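Beta-glucosidase (Chaetomella raphigera, PDB 6JXG) probably hydrolyses terminal, non-reducing beta-D-glucosyl residues to release beta-D-glucose, as a family 3 glycoside hydrolase of cellulose degradation. Local coordinates at residues 429-434 / 476-481; 342-347 / 498-503. All coordinates share one frame; numbering follows the deposited sequence.

Overall arrangement
Both contacts belong to the same mixed sheet in the family 3 C-terminal domain, and their centres lie about 8 Å apart. Strands 477-483 and 498-503 are neighbours there, so Val479 of contact 1 probably hydrogen-bonds through its backbone to Ala500 and Val502 of contact 2. Each is largely buried, with charged or polar residues at the end where an O-linked mannose sits. The chemistry differs with place: contact 1 pairs two inner strands through backbone hydrogen bonds, whereas contact 2 lays a loop against a strand through aliphatic side chains. Thr431 of contact 1 carries the mannose covalently, while Ala343 O of contact 2, less surely placed, accepts a hydrogen bond from its O6.

Contact 1 (429-434 / 476-481); sequences AETAIV and NVIVVI. With MAN (alpha-D-mannopyranose), chain E.
The strand portions of 429-434 and 476-481 run parallel, the axes of these short pieces 14° apart, and are joined by four nearly straight backbone hydrogen bonds. Ala432 N donates to Asn476 O (3.0 Å) and Ala432 O accepts from Ile478 N (2.8 Å); Val434 repeats the pattern with Ile478 O and Val480 N. Beta-branched residues suit these extended backbones. On one face Ile433 and Val480 lie side by side, CG2 to CG2 at 3.7 Å; on the other, Val434 turns CG1 into the crowded position between its N and carbonyl carbon (chi1 54°), 3.8 Å from Val477 CG1. Thr431 supplies the hydroxyl for glycosylation, its OG1 bonded to mannose C1, and Glu430 OE1 accepts a hydrogen bond from mannose O2 (3.1 Å). Along Asn476, CB lies beside Thr431 OG1. CG rests 3.8 Å from mannose C3, and OD1 stays near that carbon. ND2 approaches Glu430 O at 3.6 Å without bonding to it. An alanine here would keep the backbone bond to Ala432 but would probably lose the amide's packing against the sugar. Helix 463-471 covers the face bearing Ala432, Val434 and Val479 and lies in the connection between the two strands, making this a beta-alpha-beta crossover within the sheet of the C-terminal domain.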
loop_
_atom_site.group_PDB
_atom_site.type_symbol
_atom_site.label_atom_id
_atom_site.label_comp_id
_atom_site.label_asym_id
_atom_site.label_seq_id
_atom_site.Cartn_x
_atom_site.Cartn_y
_atom_site.Cartn_z
ATOM N N ALA A 429 37.105 -1.730 12.991
ATOM C CA ALA A 429 36.594 -3.026 12.553
ATOM C C ALA A 429 36.946 -3.286 11.085
ATOM O O ALA A 429 37.117 -2.357 10.345
ATOM C CB ALA A 429 35.066 -3.054 12.702
ATOM N N GLU A 430 36.942 -4.548 10.673
ATOM C CA GLU A 430 37.220 -4.947 9.300
ATOM C C GLU A 430 36.123 -4.437 8.334
ATOM O O GLU A 430 36.355 -4.101 7.180
ATOM C CB GLU A 430 37.189 -6.449 9.207
ATOM C CG GLU A 430 38.301 -7.229 9.851
ATOM C CD GLU A 430 38.477 -8.564 9.138
ATOM O OE1 GLU A 430 37.490 -9.102 8.531
ATOM O OE2 GLU A 430 39.627 -9.044 9.146
ATOM N N THR A 431 34.921 -4.336 8.856
ATOM C CA THR A 431 33.734 -4.039 8.024
ATOM C C THR A 431 32.805 -3.277 8.909
ATOM O O THR A 431 32.686 -3.606 10.089
ATOM C CB THR A 431 33.077 -5.358 7.570
ATOM O OG1 THR A 431 33.941 -5.970 6.617
ATOM C CG2 THR A 431 31.708 -5.114 6.799
ATOM N N ALA A 432 32.125 -2.299 8.332
ATOM C CA ALA A 432 31.160 -1.425 9.041
ATOM C C ALA A 432 29.804 -1.458 8.382
ATOM O O ALA A 432 29.720 -1.250 7.170
ATOM C CB ALA A 432 31.643 0.007 8.992
ATOM N N ILE A 433 28.763 -1.694 9.169
ATOM C CA ILE A 433 27.376 -1.615 8.674
ATOM C C ILE A 433 26.738 -0.394 9.341
ATOM O O ILE A 433 26.728 -0.291 10.601
ATOM C CB ILE A 433 26.524 -2.847 9.049
ATOM C CG1 ILE A 433 27.289 -4.166 8.800
ATOM C CG2 ILE A 433 25.196 -2.743 8.345
ATOM C CD1 ILE A 433 26.587 -5.461 9.199
ATOM N N VAL A 434 26.286 0.536 8.495
ATOM C CA VAL A 434 25.764 1.782 8.909
ATOM C C VAL A 434 24.257 1.849 8.510
ATOM O O VAL A 434 23.891 1.524 7.387
ATOM C CB VAL A 434 26.598 2.975 8.350
ATOM C CG1 VAL A 434 26.747 2.931 6.842
ATOM C CG2 VAL A 434 26.027 4.308 8.767
ATOM N N ASN A 476 35.418 -1.010 3.864
ATOM C CA ASN A 476 34.344 -1.987 3.581
ATOM C C ASN A 476 33.104 -1.587 4.329
ATOM O O ASN A 476 32.934 -1.975 5.490
ATOM C CB ASN A 476 34.702 -3.427 3.958
ATOM C CG ASN A 476 35.811 -3.984 3.095
ATOM O OD1 ASN A 476 35.612 -4.314 1.923
ATOM N ND2 ASN A 476 36.999 -4.012 3.648
ATOM N N VAL A 477 32.237 -0.872 3.634
ATOM C CA VAL A 477 31.040 -0.362 4.242
ATOM C C VAL A 477 29.803 -0.956 3.629
ATOM O O VAL A 477 29.602 -0.873 2.416
ATOM C CB VAL A 477 30.965 1.163 4.079
ATOM C CG1 VAL A 477 29.708 1.726 4.770
ATOM C CG2 VAL A 477 32.255 1.823 4.629
ATOM N N ILE A 478 28.915 -1.434 4.480
ATOM C CA ILE A 478 27.583 -1.896 4.010
ATOM C C ILE A 478 26.576 -0.852 4.515
ATOM O O ILE A 478 26.554 -0.584 5.749
ATOM C CB ILE A 478 27.234 -3.204 4.713
ATOM C CG1 ILE A 478 28.352 -4.244 4.522
ATOM C CG2 ILE A 478 25.838 -3.695 4.320
ATOM C CD1 ILE A 478 28.696 -4.624 3.129
ATOM N N VAL A 479 25.789 -0.241 3.643
ATOM C CA VAL A 479 24.738 0.703 4.043
ATOM C C VAL A 479 23.377 -0.007 4.082
ATOM O O VAL A 479 22.928 -0.532 3.092
ATOM C CB VAL A 479 24.650 1.925 3.111
ATOM C CG1 VAL A 479 23.573 2.900 3.541
ATOM C CG2 VAL A 479 25.994 2.624 3.028
ATOM N N VAL A 480 22.743 0.013 5.243
ATOM C CA VAL A 480 21.319 -0.419 5.420
ATOM C C VAL A 480 20.425 0.780 5.521
ATOM O O VAL A 480 20.638 1.603 6.425
ATOM C CB VAL A 480 21.156 -1.308 6.649
ATOM C CG1 VAL A 480 19.694 -1.683 6.867
ATOM C CG2 VAL A 480 22.010 -2.521 6.451
ATOM N N ILE A 481 19.380 0.844 4.672
ATOM C CA ILE A 481 18.525 1.962 4.636
ATOM C C ILE A 481 17.111 1.524 4.943
ATOM O O ILE A 481 16.589 0.670 4.216
ATOM C CB ILE A 481 18.540 2.628 3.266
ATOM C CG1 ILE A 481 19.927 3.058 2.857
ATOM C CG2 ILE A 481 17.652 3.873 3.239
ATOM C CD1 ILE A 481 19.961 3.796 1.515
HETATM C C1 MAN E . 33.762 -7.372 6.648
HETATM C C2 MAN E . 35.125 -7.572 5.967
HETATM C C3 MAN E . 35.130 -7.435 4.441
HETATM C C4 MAN E . 33.939 -8.159 3.828
HETATM C C5 MAN E . 32.733 -7.553 4.491
HETATM C C6 MAN E . 31.447 -7.996 3.833
HETATM O O2 MAN E . 35.461 -8.882 6.261
HETATM O O3 MAN E . 36.324 -8.033 4.014
HETATM O O4 MAN E . 33.867 -8.021 2.397
HETATM O O5 MAN E . 32.720 -7.886 5.866
HETATM O O6 MAN E . 31.253 -9.388 4.003
#

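Contact 2 (342-347 / 498-503); sequences KALPLK and VKAIVW. With MAN (alpha-D-mannopyranose), chain E.
Segment 342-347 is an irregular loop, with a cis peptide bond before Pro345, that comes nearest strand 498-503 where the CA atoms of Ala343 and Lys499 stand 6.1 Å apart. The methyl of Ala343 suits this close approach: its CB meets Lys499 CB at 3.7 Å, while the lysine chain bends at chi2 and its NZ hydrogen-bonds Ser496 O. Leu344 reaches further, its CG anti to the carbonyl carbon (chi1 -72°), so that CD1 lies 3.8 Å from Ala500 CB and 3.6 Å from Val502 CG2. Leucine and valine cross at about a right angle. At the loop's outer side Lys347 bends back at chi2 and chi3, and its NZ donates to Lys342 O (3.0 Å) from above the carbonyl plane, linking the two ends of segment 342-347. Its CE and the CD2 of Leu346 flank mannose O6, which donates to Ala343 O, although that oxygen is less surely placed. Leu344 also packs on Leu336 of strand 335-339 and Ala343 on Ile478 of strand 477-483, so the loop packs over the face of the sheet that carries Ile478 and Ala500, while the backbone of Leu346 hydrogen-bonds to Leu519 at the end of helix 511-519.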
loop_
_atom_site.group_PDB
_atom_site.type_symbol
_atom_site.label_atom_id
_atom_site.label_comp_id
_atom_site.label_asym_id
_atom_site.label_seq_id
_atom_site.Cartn_x
_atom_site.Cartn_y
_atom_site.Cartn_z
ATOM N N LYS A 342 30.684 -9.433 -3.940
ATOM C CA LYS A 342 30.130 -10.330 -2.971
ATOM C C LYS A 342 30.447 -9.888 -1.568
ATOM O O LYS A 342 30.677 -10.734 -0.667
ATOM C CB LYS A 342 30.621 -11.748 -3.225
ATOM C CG LYS A 342 30.385 -12.210 -4.652
ATOM C CD LYS A 342 31.005 -13.579 -4.857
ATOM C CE LYS A 342 29.961 -14.650 -4.945
ATOM N NZ LYS A 342 29.848 -15.246 -6.299
ATOM N N ALA A 343 30.421 -8.585 -1.367
ATOM C CA ALA A 343 30.430 -8.027 -0.021
ATOM C C ALA A 343 29.400 -8.762 0.859
ATOM O O ALA A 343 29.675 -9.192 1.972
ATOM C CB ALA A 343 30.152 -6.528 -0.066
ATOM N N LEU A 344 28.230 -9.009 0.299
ATOM C CA LEU A 344 27.207 -9.743 0.971
ATOM C C LEU A 344 26.925 -11.034 0.193
ATOM O O LEU A 344 27.066 -11.105 -1.035
ATOM C CB LEU A 344 25.924 -8.883 1.062
ATOM C CG LEU A 344 25.914 -7.681 2.029
ATOM C CD1 LEU A 344 24.615 -6.888 1.918
ATOM C CD2 LEU A 344 26.115 -8.071 3.480
ATOM N N PRO A 345 26.523 -12.067 0.910
ATOM C CA PRO A 345 26.278 -12.044 2.332
ATOM C C PRO A 345 27.571 -12.058 3.166
ATOM O O PRO A 345 28.655 -12.394 2.670
ATOM C CB PRO A 345 25.533 -13.371 2.581
ATOM C CG PRO A 345 26.122 -14.280 1.514
ATOM C CD PRO A 345 26.264 -13.390 0.321
ATOM N N LEU A 346 27.425 -11.695 4.421
ATOM C CA LEU A 346 28.544 -11.750 5.360
ATOM C C LEU A 346 29.006 -13.180 5.585
ATOM O O LEU A 346 28.221 -14.117 5.528
ATOM C CB LEU A 346 28.127 -11.201 6.712
ATOM C CG LEU A 346 27.632 -9.747 6.841
ATOM C CD1 LEU A 346 27.087 -9.482 8.228
ATOM C CD2 LEU A 346 28.756 -8.797 6.524
ATOM N N LYS A 347 30.274 -13.352 5.886
ATOM C CA LYS A 347 30.822 -14.698 5.985
ATOM C C LYS A 347 31.983 -14.709 6.979
ATOM O O LYS A 347 33.150 -14.637 6.596
ATOM C CB LYS A 347 31.285 -15.116 4.584
ATOM C CG LYS A 347 32.302 -14.156 3.991
ATOM C CD LYS A 347 31.989 -13.546 2.600
ATOM C CE LYS A 347 32.338 -12.052 2.654
ATOM N NZ LYS A 347 32.729 -11.242 1.458
ATOM N N VAL A 498 31.839 2.157 -0.012
ATOM C CA VAL A 498 30.460 1.577 0.125
ATOM C C VAL A 498 30.360 0.421 -0.862
ATOM O O VAL A 498 30.388 0.612 -2.120
ATOM C CB VAL A 498 29.376 2.607 -0.114
ATOM C CG1 VAL A 498 27.972 1.934 -0.179
ATOM C CG2 VAL A 498 29.383 3.656 1.005
ATOM N N LYS A 499 30.385 -0.761 -0.294
ATOM C CA LYS A 499 30.446 -1.991 -1.065
ATOM C C LYS A 499 29.066 -2.610 -1.270
ATOM O O LYS A 499 28.913 -3.379 -2.208
ATOM C CB LYS A 499 31.326 -3.046 -0.375
ATOM C CG LYS A 499 32.753 -2.566 -0.032
ATOM C CD LYS A 499 33.482 -2.055 -1.262
ATOM C CE LYS A 499 34.939 -1.751 -0.957
ATOM N NZ LYS A 499 35.410 -0.950 -2.085
ATOM N N ALA A 500 28.090 -2.302 -0.406
ATOM C CA ALA A 500 26.705 -2.838 -0.576
ATOM C C ALA A 500 25.689 -1.875 0.013
ATOM O O ALA A 500 25.966 -1.172 1.004
ATOM C CB ALA A 500 26.579 -4.228 -0.011
ATOM N N ILE A 501 24.562 -1.726 -0.685
ATOM C CA ILE A 501 23.473 -0.914 -0.199
ATOM C C ILE A 501 22.225 -1.833 -0.153
ATOM O O ILE A 501 21.809 -2.393 -1.170
ATOM C CB ILE A 501 23.218 0.307 -1.088
ATOM C CG1 ILE A 501 24.446 1.203 -1.131
ATOM C CG2 ILE A 501 22.076 1.128 -0.542
ATOM C CD1 ILE A 501 24.233 2.356 -2.060
ATOM N N VAL A 502 21.676 -1.981 1.053
ATOM C CA VAL A 502 20.475 -2.774 1.281
ATOM C C VAL A 502 19.291 -1.861 1.542
ATOM O O VAL A 502 19.282 -1.166 2.532
ATOM C CB VAL A 502 20.702 -3.649 2.499
ATOM C CG1 VAL A 502 19.470 -4.470 2.762
ATOM C CG2 VAL A 502 22.023 -4.450 2.305
ATOM N N TRP A 503 18.333 -1.814 0.610
ATOM C CA TRP A 503 17.121 -1.023 0.752
ATOM C C TRP A 503 16.119 -1.907 1.520
ATOM O O TRP A 503 15.363 -2.722 0.937
ATOM C CB TRP A 503 16.639 -0.637 -0.635
ATOM C CG TRP A 503 15.594 0.306 -0.679
ATOM C CD1 TRP A 503 14.273 0.016 -0.853
ATOM C CD2 TRP A 503 15.717 1.729 -0.635
ATOM N NE1 TRP A 503 13.556 1.177 -0.851
ATOM C CE2 TRP A 503 14.413 2.256 -0.746
ATOM C CE3 TRP A 503 16.780 2.605 -0.498
ATOM C CZ2 TRP A 503 14.158 3.590 -0.683
ATOM C CZ3 TRP A 503 16.524 3.953 -0.417
ATOM C CH2 TRP A 503 15.231 4.439 -0.518
HETATM C C1 MAN E . 33.762 -7.372 6.648
HETATM C C2 MAN E . 35.125 -7.572 5.967
HETATM C C3 MAN E . 35.130 -7.435 4.441
HETATM C C4 MAN E . 33.939 -8.159 3.828
HETATM C C5 MAN E . 32.733 -7.553 4.491
HETATM C C6 MAN E . 31.447 -7.996 3.833
HETATM O O2 MAN E . 35.461 -8.882 6.261
HETATM O O3 MAN E . 36.324 -8.033 4.014
HETATM O O4 MAN E . 33.867 -8.021 2.397
HETATM O O5 MAN E . 32.720 -7.886 5.866
HETATM O O6 MAN E . 31.253 -9.388 4.003
#